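Local coordinates for insecticidal protein (Brevibacillus laterosporus, PDB 7ML9) that is active against the western corn rootworm, probably by forming beta-barrel pores in membranes, as a toxin of the epsilon-toxin and MTX2 family, at residues T26-R31 / S84-N89; E30-L35 / R258-S263; G225-V230 / G243-K248. All coordinates share one frame; numbering follows the deposited sequence. Where two conformers were deposited one is given.

Contact 1. Residues T26-R31 / S84-N89. With NA (sodium ion), chain F.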
loop_
_atom_site.group_PDB
_atom_site.type_symbol
_atom_site.label_atom_id
_atom_site.label_comp_id
_atom_site.label_asym_id
_atom_site.label_seq_id
_atom_site.Cartn_x
_atom_site.Cartn_y
_atom_site.Cartn_z
ATOM N N THR A 26 -8.409 -10.843 -8.496
ATOM C CA THR A 26 -9.017 -10.667 -9.804
ATOM C C THR A 26 -8.126 -11.369 -10.816
ATOM O O THR A 26 -6.942 -11.032 -10.944
ATOM C CB THR A 26 -9.172 -9.193 -10.156
ATOM O OG1 THR A 26 -10.067 -8.575 -9.222
ATOM C CG2 THR A 26 -9.713 -9.037 -11.585
ATOM N N ASP A 27 -8.681 -12.365 -11.505
ATOM C CA ASP A 27 -7.973 -13.034 -12.600
ATOM C C ASP A 27 -8.161 -12.155 -13.823
ATOM O O ASP A 27 -9.186 -12.234 -14.506
ATOM C CB ASP A 27 -8.521 -14.447 -12.801
ATOM C CG ASP A 27 -7.798 -15.223 -13.907
ATOM O OD1 ASP A 27 -7.209 -14.620 -14.827
ATOM O OD2 ASP A 27 -7.843 -16.461 -13.859
ATOM N N VAL A 28 -7.175 -11.300 -14.090
ATOM C CA VAL A 28 -7.354 -10.234 -15.064
ATOM C C VAL A 28 -7.585 -10.803 -16.466
ATOM O O VAL A 28 -8.474 -10.348 -17.197
ATOM C CB VAL A 28 -6.151 -9.277 -15.020
ATOM C CG1 VAL A 28 -6.240 -8.260 -16.158
ATOM C CG2 VAL A 28 -6.098 -8.557 -13.632
ATOM N N GLN A 29 -6.794 -11.804 -16.865
ATOM C CA GLN A 29 -6.977 -12.363 -18.207
ATOM C C GLN A 29 -8.359 -12.989 -18.375
ATOM O O GLN A 29 -9.011 -12.799 -19.413
ATOM C CB GLN A 29 -5.888 -13.388 -18.497
ATOM C CG GLN A 29 -4.547 -12.757 -18.775
ATOM C CD GLN A 29 -3.467 -13.800 -18.890
ATOM O OE1 GLN A 29 -2.836 -14.177 -17.901
ATOM N NE2 GLN A 29 -3.264 -14.292 -20.100
ATOM N N GLU A 30 -8.825 -13.740 -17.372
ATOM C CA GLU A 30 -10.144 -14.351 -17.476
ATOM C C GLU A 30 -11.246 -13.299 -17.494
ATOM O O GLU A 30 -12.236 -13.448 -18.223
ATOM C CB GLU A 30 -10.371 -15.353 -16.345
ATOM C CG GLU A 30 -11.755 -16.007 -16.394
ATOM C CD GLU A 30 -12.023 -16.781 -17.705
ATOM O OE1 GLU A 30 -13.212 -16.936 -18.074
ATOM O OE2 GLU A 30 -11.057 -17.244 -18.364
ATOM N N ARG A 31 -11.083 -12.205 -16.737
ATOM C CA ARG A 31 -12.092 -11.147 -16.791
ATOM C C ARG A 31 -12.101 -10.438 -18.143
ATOM O O ARG A 31 -13.173 -10.022 -18.610
ATOM C CB ARG A 31 -11.886 -10.138 -15.651
ATOM C CG ARG A 31 -12.168 -10.699 -14.260
ATOM C CD ARG A 31 -13.555 -11.347 -14.106
ATOM N NE ARG A 31 -14.645 -10.379 -14.272
ATOM C CZ ARG A 31 -15.885 -10.707 -14.639
ATOM N NH1 ARG A 31 -16.201 -11.981 -14.873
ATOM N NH2 ARG A 31 -16.817 -9.766 -14.764
ATOM N N SER A 84 -6.159 -11.366 -27.598
ATOM C CA SER A 84 -4.829 -11.465 -28.177
ATOM C C SER A 84 -4.077 -10.195 -27.841
ATOM O O SER A 84 -4.675 -9.183 -27.473
ATOM C CB SER A 84 -4.868 -11.685 -29.701
ATOM O OG SER A 84 -5.336 -10.517 -30.365
ATOM N N GLN A 85 -2.749 -10.262 -27.981
ATOM C CA GLN A 85 -1.858 -9.149 -27.688
ATOM C C GLN A 85 -1.992 -8.683 -26.239
ATOM O O GLN A 85 -1.859 -7.492 -25.948
ATOM C CB GLN A 85 -2.084 -7.976 -28.646
ATOM C CG GLN A 85 -1.514 -8.187 -30.040
ATOM C CD GLN A 85 -2.036 -7.162 -31.025
ATOM O OE1 GLN A 85 -1.854 -5.954 -30.839
ATOM N NE2 GLN A 85 -2.690 -7.631 -32.078
ATOM N N TYR A 86 -2.256 -9.619 -25.331
ATOM C CA TYR A 86 -2.372 -9.275 -23.917
ATOM C C TYR A 86 -0.999 -8.892 -23.377
ATOM O O TYR A 86 -0.018 -9.603 -23.602
ATOM C CB TYR A 86 -2.949 -10.450 -23.132
ATOM C CG TYR A 86 -2.894 -10.236 -21.632
ATOM C CD1 TYR A 86 -3.821 -9.425 -20.994
ATOM C CD2 TYR A 86 -1.895 -10.820 -20.858
ATOM C CE1 TYR A 86 -3.758 -9.205 -19.608
ATOM C CE2 TYR A 86 -1.820 -10.602 -19.482
ATOM C CZ TYR A 86 -2.756 -9.802 -18.863
ATOM O OH TYR A 86 -2.697 -9.588 -17.495
ATOM N N LYS A 87 -0.928 -7.775 -22.654
ATOM C CA LYS A 87 0.353 -7.247 -22.212
ATOM C C LYS A 87 0.139 -6.433 -20.947
ATOM O O LYS A 87 -0.815 -5.663 -20.867
ATOM C CB LYS A 87 0.975 -6.366 -23.307
ATOM C CG LYS A 87 2.337 -5.802 -22.979
ATOM C CD LYS A 87 3.036 -5.367 -24.259
ATOM C CE LYS A 87 4.548 -5.350 -24.089
ATOM N NZ LYS A 87 4.987 -4.110 -23.392
ATOM N N VAL A 88 1.017 -6.595 -19.962
ATOM C CA VAL A 88 1.035 -5.685 -18.823
ATOM C C VAL A 88 1.968 -4.541 -19.205
ATOM O O VAL A 88 3.166 -4.750 -19.394
ATOM C CB VAL A 88 1.490 -6.382 -17.537
ATOM C CG1 VAL A 88 1.466 -5.394 -16.388
ATOM C CG2 VAL A 88 0.594 -7.581 -17.237
ATOM N N ASN A 89 1.418 -3.339 -19.352
ATOM C CA ASN A 89 2.191 -2.194 -19.830
ATOM C C ASN A 89 2.896 -1.441 -18.708
ATOM O O ASN A 89 4.025 -0.975 -18.891
ATOM C CB ASN A 89 1.290 -1.210 -20.575
ATOM C CG ASN A 89 0.578 -1.850 -21.740
ATOM O OD1 ASN A 89 1.204 -2.523 -22.551
ATOM N ND2 ASN A 89 -0.735 -1.641 -21.830
HETATM NA NA NA F . -15.464 -16.128 -16.328
#
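Gln29 and Tyr86 carry this contact, and Val28 adds a smaller touch. The main interaction is CH-pi. Gln29 CG lies over one face of the Tyr86 ring, 3.5 Å from the ring centroid and displaced toward the rim. The two side chains cross at nearly a right angle. The carboxamide runs on above the CD2-CE2 rim of the ring, with Gln29 CD 3.6 Å from Tyr86 CE2. Its plane is only 7° from that of the ring. At this distance and tilt the two groups form an offset stack. In Tyr86, CG stands anti to the backbone N (chi1 171°), which carries the ring toward the helix.

Val28 comes from another side. Its CG1 sits at the ring edge, close to the ring plane, 4.4 Å from Tyr86 CE1. The polar tip of Tyr86 bonds to neither residue. Its OH is hydrogen-bonded to Leu148 O, which ties down the far end of the ring. Val28 also packs on Leu148.

Two polar bonds within 26-31 shape the helix start. Asp27 is the N-cap of helix 28-48. Its OD1 accepts from Glu30 N at 3.1 Å, with a nearly straight N-H angle of 168°, and is met from above the carboxylate plane. The first helical backbone bond, Arg31 N to Asp27 O, is 2.9 Å long. Glu30 turns to other partners. Its OE1 binds the sodium ion at 3.0 Å. The same oxygen is hydrogen-bonded to Arg37 NH1.

The whole is a capped helix N-terminus, entered from the short strand 25-27 and laid against a tyrosine of a long strand. It belongs to the helical end of an elongated, mostly beta protein of the aerolysin and epsilon-toxin class.

Contact 2. Residues E30-L35 / R258-S263. With NA (sodium ion), chain F.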
loop_
_atom_site.group_PDB
_atom_site.type_symbol
_atom_site.label_atom_id
_atom_site.label_comp_id
_atom_site.label_asym_id
_atom_site.label_seq_id
_atom_site.Cartn_x
_atom_site.Cartn_y
_atom_site.Cartn_z
ATOM N N GLU A 30 -8.825 -13.740 -17.372
ATOM C CA GLU A 30 -10.144 -14.351 -17.476
ATOM C C GLU A 30 -11.246 -13.299 -17.494
ATOM O O GLU A 30 -12.236 -13.448 -18.223
ATOM C CB GLU A 30 -10.371 -15.353 -16.345
ATOM C CG GLU A 30 -11.755 -16.007 -16.394
ATOM C CD GLU A 30 -12.023 -16.781 -17.705
ATOM O OE1 GLU A 30 -13.212 -16.936 -18.074
ATOM O OE2 GLU A 30 -11.057 -17.244 -18.364
ATOM N N ARG A 31 -11.083 -12.205 -16.737
ATOM C CA ARG A 31 -12.092 -11.147 -16.791
ATOM C C ARG A 31 -12.101 -10.438 -18.143
ATOM O O ARG A 31 -13.173 -10.022 -18.610
ATOM C CB ARG A 31 -11.886 -10.138 -15.651
ATOM C CG ARG A 31 -12.168 -10.699 -14.260
ATOM C CD ARG A 31 -13.555 -11.347 -14.106
ATOM N NE ARG A 31 -14.645 -10.379 -14.272
ATOM C CZ ARG A 31 -15.885 -10.707 -14.639
ATOM N NH1 ARG A 31 -16.201 -11.981 -14.873
ATOM N NH2 ARG A 31 -16.817 -9.766 -14.764
ATOM N N LEU A 32 -10.937 -10.286 -18.787
ATOM C CA LEU A 32 -10.919 -9.725 -20.139
ATOM C C LEU A 32 -11.575 -10.672 -21.136
ATOM O O LEU A 32 -12.204 -10.221 -22.102
ATOM C CB LEU A 32 -9.488 -9.404 -20.581
ATOM C CG LEU A 32 -8.832 -8.250 -19.789
ATOM C CD1 LEU A 32 -7.402 -8.043 -20.220
ATOM C CD2 LEU A 32 -9.621 -6.952 -19.977
ATOM N N ARG A 33 -11.418 -11.981 -20.936
ATOM C CA ARG A 33 -12.144 -12.937 -21.771
ATOM C C ARG A 33 -13.649 -12.819 -21.560
ATOM O O ARG A 33 -14.427 -12.912 -22.522
ATOM C CB ARG A 33 -11.681 -14.356 -21.475
ATOM C CG ARG A 33 -10.240 -14.672 -21.909
ATOM C CD ARG A 33 -9.926 -16.101 -21.479
ATOM N NE ARG A 33 -8.495 -16.383 -21.596
ATOM C CZ ARG A 33 -7.950 -17.574 -21.380
ATOM N NH1 ARG A 33 -8.714 -18.606 -21.041
ATOM N NH2 ARG A 33 -6.638 -17.732 -21.508
ATOM N N ASP A 34 -14.086 -12.613 -20.314
ATOM C CA ASP A 34 -15.512 -12.412 -20.072
ATOM C C ASP A 34 -15.984 -11.093 -20.664
ATOM O O ASP A 34 -17.118 -11.002 -21.151
ATOM C CB ASP A 34 -15.831 -12.470 -18.577
ATOM C CG ASP A 34 -17.322 -12.300 -18.295
ATOM O OD1 ASP A 34 -18.079 -13.293 -18.392
ATOM O OD2 ASP A 34 -17.744 -11.164 -17.996
ATOM N N LEU A 35 -15.128 -10.065 -20.640
ATOM C CA LEU A 35 -15.458 -8.810 -21.310
ATOM C C LEU A 35 -15.799 -9.042 -22.786
ATOM O O LEU A 35 -16.779 -8.483 -23.308
ATOM C CB LEU A 35 -14.288 -7.833 -21.179
ATOM C CG LEU A 35 -14.446 -6.454 -21.806
ATOM C CD1 LEU A 35 -15.550 -5.704 -21.064
ATOM C CD2 LEU A 35 -13.103 -5.679 -21.747
ATOM N N ARG A 258 -16.236 -3.436 -12.116
ATOM C CA ARG A 258 -16.181 -2.250 -11.261
ATOM C C ARG A 258 -14.753 -1.792 -10.983
ATOM O O ARG A 258 -14.524 -0.608 -10.729
ATOM C CB ARG A 258 -16.906 -2.525 -9.943
ATOM C CG ARG A 258 -18.398 -2.223 -10.015
ATOM C CD ARG A 258 -19.090 -2.490 -8.686
ATOM N NE ARG A 258 -19.499 -3.886 -8.576
ATOM C CZ ARG A 258 -19.627 -4.544 -7.429
ATOM N NH1 ARG A 258 -19.392 -3.933 -6.275
ATOM N NH2 ARG A 258 -20.000 -5.817 -7.440
ATOM N N ASN A 259 -13.776 -2.693 -11.023
ATOM C CA ASN A 259 -12.397 -2.309 -10.748
ATOM C C ASN A 259 -11.568 -2.170 -12.021
ATOM O O ASN A 259 -10.335 -2.243 -11.963
ATOM C CB ASN A 259 -11.746 -3.290 -9.762
ATOM C CG ASN A 259 -11.631 -4.704 -10.305
ATOM O OD1 ASN A 259 -12.500 -5.179 -11.028
ATOM N ND2 ASN A 259 -10.550 -5.393 -9.932
ATOM N N PHE A 260 -12.220 -1.943 -13.164
ATOM C CA PHE A 260 -11.560 -1.674 -14.430
ATOM C C PHE A 260 -11.950 -0.282 -14.898
ATOM O O PHE A 260 -13.072 0.177 -14.667
ATOM C CB PHE A 260 -11.960 -2.679 -15.532
ATOM C CG PHE A 260 -11.462 -4.088 -15.308
ATOM C CD1 PHE A 260 -12.026 -4.886 -14.329
ATOM C CD2 PHE A 260 -10.455 -4.620 -16.106
ATOM C CE1 PHE A 260 -11.582 -6.191 -14.133
ATOM C CE2 PHE A 260 -10.015 -5.933 -15.921
ATOM C CZ PHE A 260 -10.575 -6.706 -14.928
ATOM N N GLN A 261 -11.021 0.371 -15.589
ATOM C CA GLN A 261 -11.235 1.697 -16.110
ATOM C C GLN A 261 -10.595 1.763 -17.490
ATOM O O GLN A 261 -9.438 1.339 -17.647
ATOM C CB GLN A 261 -10.585 2.713 -15.164
ATOM C CG GLN A 261 -10.807 4.158 -15.462
ATOM C CD GLN A 261 -10.109 5.011 -14.400
ATOM O OE1 GLN A 261 -10.515 5.023 -13.240
ATOM N NE2 GLN A 261 -9.049 5.693 -14.790
ATOM N N PRO A 262 -11.287 2.291 -18.502
ATOM C CA PRO A 262 -10.650 2.426 -19.816
ATOM C C PRO A 262 -9.567 3.492 -19.805
ATOM O O PRO A 262 -9.636 4.483 -19.074
ATOM C CB PRO A 262 -11.806 2.820 -20.747
ATOM C CG PRO A 262 -12.856 3.380 -19.860
ATOM C CD PRO A 262 -12.701 2.708 -18.509
ATOM N N SER A 263 -8.561 3.280 -20.647
ATOM C CA SER A 263 -7.473 4.246 -20.780
ATOM C C SER A 263 -7.023 4.186 -22.240
ATOM O O SER A 263 -6.036 3.528 -22.585
ATOM C CB SER A 263 -6.326 3.952 -19.811
ATOM O OG SER A 263 -5.244 4.844 -20.013
HETATM NA NA NA F . -15.464 -16.128 -16.328
#
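The ring of Phe260 is the flat group of this contact, and two helix side chains meet its outer end. Arg31 CB comes to 3.7 Å from Phe260 CZ. Leu32 CD2 approaches the neighbouring rim atom, 4.2 Å from Phe260 CE2. Both arrive obliquely. Thr26 CG2 adds a further methyl near CZ. Nearer the backbone, Phe260 CB packs against Leu246 of helix 242-252, while Val267 and Val269 of strand 266-289 also touch the side chain. The phenylalanine is buried among these groups.

Only the aliphatic root of Arg31 serves the ring. Its chain bends at both chi2 (-54°) and chi3 (-64°), and the folded arm carries the guanidinium away from Phe260. There NH2 is hydrogen-bonded to Asp256 O, in the loop that precedes strand 260-263. One residue therefore grips this part of the chain twice, by carbon at the ring and by nitrogen at the loop.

This is a helix packed on the edge of a beta-sheet. Strand 260-263 pairs antiparallel with 266-289, and Phe260 points from this strand toward helix 28-48. The arrangement belongs to the helix-bearing end of the molecule, which in related epsilon-toxin-like proteins is probably the receptor-binding head.

The helix face turned away from Phe260 is charged. Glu30 OE1 binds the sodium ion at 3.0 Å. Asp34, one turn on, belongs to the same site, but in the conformer given its carboxylate does not reach the ion. The spacing of the two is backed by the helical bond Asp34 N to Glu30 O of 2.9 Å. Arg33 NH1 makes only a long ion pair with Glu30 OE2, 3.8 Å apart, and no N-H points at the oxygen.

Contact 3. Residues G225-V230 / G243-K248. With EDO (1,2-ethanediol), chain H.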
loop_
_atom_site.group_PDB
_atom_site.type_symbol
_atom_site.label_atom_id
_atom_site.label_comp_id
_atom_site.label_asym_id
_atom_site.label_seq_id
_atom_site.Cartn_x
_atom_site.Cartn_y
_atom_site.Cartn_z
ATOM N N GLY A 225 -4.616 -5.243 -24.967
ATOM C CA GLY A 225 -5.177 -6.449 -25.551
ATOM C C GLY A 225 -6.262 -6.141 -26.559
ATOM O O GLY A 225 -6.733 -5.006 -26.681
ATOM N N ILE A 226 -6.647 -7.196 -27.283
ATOM C CA ILE A 226 -7.656 -7.162 -28.342
ATOM C C ILE A 226 -8.705 -8.213 -28.011
ATOM O O ILE A 226 -8.363 -9.388 -27.829
ATOM C CB ILE A 226 -7.048 -7.464 -29.728
ATOM C CG1 ILE A 226 -5.918 -6.500 -30.088
ATOM C CG2 ILE A 226 -8.146 -7.457 -30.806
ATOM C CD1 ILE A 226 -6.362 -5.053 -30.167
ATOM N N ALA A 227 -9.978 -7.807 -27.946
ATOM C CA ALA A 227 -11.054 -8.724 -27.581
ATOM C C ALA A 227 -11.717 -9.291 -28.835
ATOM O O ALA A 227 -12.113 -8.528 -29.725
ATOM C CB ALA A 227 -12.109 -8.033 -26.711
ATOM N N TRP A 228 -11.879 -10.615 -28.879
ATOM C CA TRP A 228 -12.364 -11.300 -30.079
ATOM C C TRP A 228 -13.781 -11.793 -29.840
ATOM O O TRP A 228 -14.045 -12.502 -28.860
ATOM C CB TRP A 228 -11.417 -12.458 -30.478
ATOM C CG TRP A 228 -10.157 -11.932 -31.074
ATOM C CD1 TRP A 228 -9.046 -11.484 -30.393
ATOM C CD2 TRP A 228 -9.883 -11.723 -32.466
ATOM N NE1 TRP A 228 -8.115 -11.009 -31.282
ATOM C CE2 TRP A 228 -8.604 -11.147 -32.558
ATOM C CE3 TRP A 228 -10.600 -11.968 -33.643
ATOM C CZ2 TRP A 228 -8.019 -10.822 -33.783
ATOM C CZ3 TRP A 228 -10.022 -11.639 -34.852
ATOM C CH2 TRP A 228 -8.743 -11.076 -34.914
ATOM N N ARG A 229 -14.697 -11.413 -30.744
ATOM C CA ARG A 229 -16.113 -11.724 -30.621
ATOM C C ARG A 229 -16.681 -12.003 -32.010
ATOM O O ARG A 229 -16.264 -11.386 -32.989
ATOM C CB ARG A 229 -16.940 -10.548 -30.029
ATOM C CG ARG A 229 -16.709 -10.217 -28.581
ATOM C CD ARG A 229 -15.602 -9.182 -28.400
ATOM N NE ARG A 229 -15.924 -7.903 -29.003
ATOM C CZ ARG A 229 -15.220 -7.363 -29.989
ATOM N NH1 ARG A 229 -14.159 -8.008 -30.473
ATOM N NH2 ARG A 229 -15.582 -6.195 -30.502
ATOM N N VAL A 230 -17.652 -12.901 -32.091
ATOM C CA VAL A 230 -18.469 -12.887 -33.300
ATOM C C VAL A 230 -19.533 -11.819 -33.125
ATOM O O VAL A 230 -19.990 -11.541 -32.009
ATOM C CB VAL A 230 -19.089 -14.252 -33.631
ATOM C CG1 VAL A 230 -18.000 -15.198 -34.136
ATOM C CG2 VAL A 230 -19.846 -14.823 -32.444
ATOM N N GLY A 243 -9.886 -1.394 -24.489
ATOM C CA GLY A 243 -10.343 -0.122 -23.941
ATOM C C GLY A 243 -11.698 0.283 -24.498
ATOM O O GLY A 243 -12.583 0.738 -23.762
ATOM N N ALA A 244 -11.884 0.109 -25.806
ATOM C CA ALA A 244 -13.166 0.444 -26.416
ATOM C C ALA A 244 -14.241 -0.549 -26.010
ATOM O O ALA A 244 -15.389 -0.160 -25.763
ATOM C CB ALA A 244 -13.033 0.492 -27.941
ATOM N N VAL A 245 -13.895 -1.839 -25.941
ATOM C CA VAL A 245 -14.888 -2.824 -25.542
ATOM C C VAL A 245 -15.309 -2.594 -24.096
ATOM O O VAL A 245 -16.495 -2.678 -23.765
ATOM C CB VAL A 245 -14.362 -4.251 -25.774
ATOM C CG1 VAL A 245 -15.358 -5.300 -25.241
ATOM C CG2 VAL A 245 -14.065 -4.468 -27.274
ATOM N N LEU A 246 -14.355 -2.270 -23.209
ATOM C CA LEU A 246 -14.740 -1.988 -21.827
ATOM C C LEU A 246 -15.620 -0.745 -21.743
ATOM O O LEU A 246 -16.596 -0.724 -20.995
ATOM C CB LEU A 246 -13.498 -1.814 -20.943
ATOM C CG LEU A 246 -13.793 -1.417 -19.488
ATOM C CD1 LEU A 246 -14.456 -2.561 -18.720
ATOM C CD2 LEU A 246 -12.517 -0.942 -18.771
ATOM N N THR A 247 -15.281 0.300 -22.494
ATOM C CA THR A 247 -16.086 1.512 -22.460
ATOM C C THR A 247 -17.532 1.207 -22.823
ATOM O O THR A 247 -18.461 1.668 -22.150
ATOM C CB THR A 247 -15.490 2.557 -23.402
ATOM O OG1 THR A 247 -14.138 2.827 -23.012
ATOM C CG2 THR A 247 -16.298 3.869 -23.384
ATOM N N LYS A 248 -17.735 0.370 -23.844
ATOM C CA LYS A 248 -19.085 0.025 -24.271
ATOM C C LYS A 248 -19.806 -0.776 -23.202
ATOM O O LYS A 248 -20.959 -0.479 -22.853
ATOM C CB LYS A 248 -19.018 -0.765 -25.589
ATOM C CG LYS A 248 -20.373 -1.256 -26.083
ATOM C CD LYS A 248 -20.228 -1.961 -27.432
ATOM C CE LYS A 248 -21.605 -2.385 -27.955
ATOM N NZ LYS A 248 -21.438 -3.368 -29.059
HETATM C C1 EDO H . -17.540 -3.055 -30.463
HETATM O O1 EDO H . -18.484 -3.907 -29.798
HETATM C C2 EDO H . -17.005 -2.011 -29.491
HETATM O O2 EDO H . -16.547 -0.890 -30.252
#
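Residues 225-229 are an extended strand and 243-248 a helix, and their backbones come nearest where Ala227 CA lies 7.3 Å from Val245 CA. Gly225 has backbone angles at which a CB would press on the preceding carbonyl oxygen. In the helix, Gly243 O accepts from Thr247 N at 3.0 Å and from Thr247 OG1 at 2.7 Å, from opposite faces of its plane.

Val245 meets both strand residues with one methyl. Its CG2 is 4.1 Å from Ala227 CB and 4.0 Å from Arg229 NH2. In the model it lies over one face of the guanidinium, toward the rim. The orientation of that whole group is doubtful, as NH1 clashes with Ala227 O. Arg229 NE forms a salt bridge with Asp39, as does Lys248 NZ, so one carboxylate draws in both cations. Lys248 NZ also bonds to O1 of a 1,2-ethanediol at 3.1 Å, probably left from crystallisation.

Strand 238-241 pairs with 201-229 and leads directly into helix 242-252. Helix 28-48 packs on the same side-chain cluster, with Ala36 on Ala227 and Leu35 on Val245.

All three contacts lie at the same end of the elongated molecule, with neighbouring centres 8 to 12 Å apart. Contacts 2 and 3 are buried, whereas contact 1 is only partly so. Contacts 1 and 2 share the start of helix 28-48, and its Leu32 bridges them by packing on both aromatic rings. Contact 3 instead uses helix 242-252, whose Leu246 packs on Phe260 and Pro262 of contact 2. Contacts 1 and 3 meet through the Ser84-Ile226 backbone bond of the sheet and a side-chain bond between Ser84 OG and Trp228 NE1. Chemistry follows place: amide on tyrosine in contact 1, aliphatic carbon on phenylalanine in contact 2, and a valine methyl on alanine and guanidinium in contact 3.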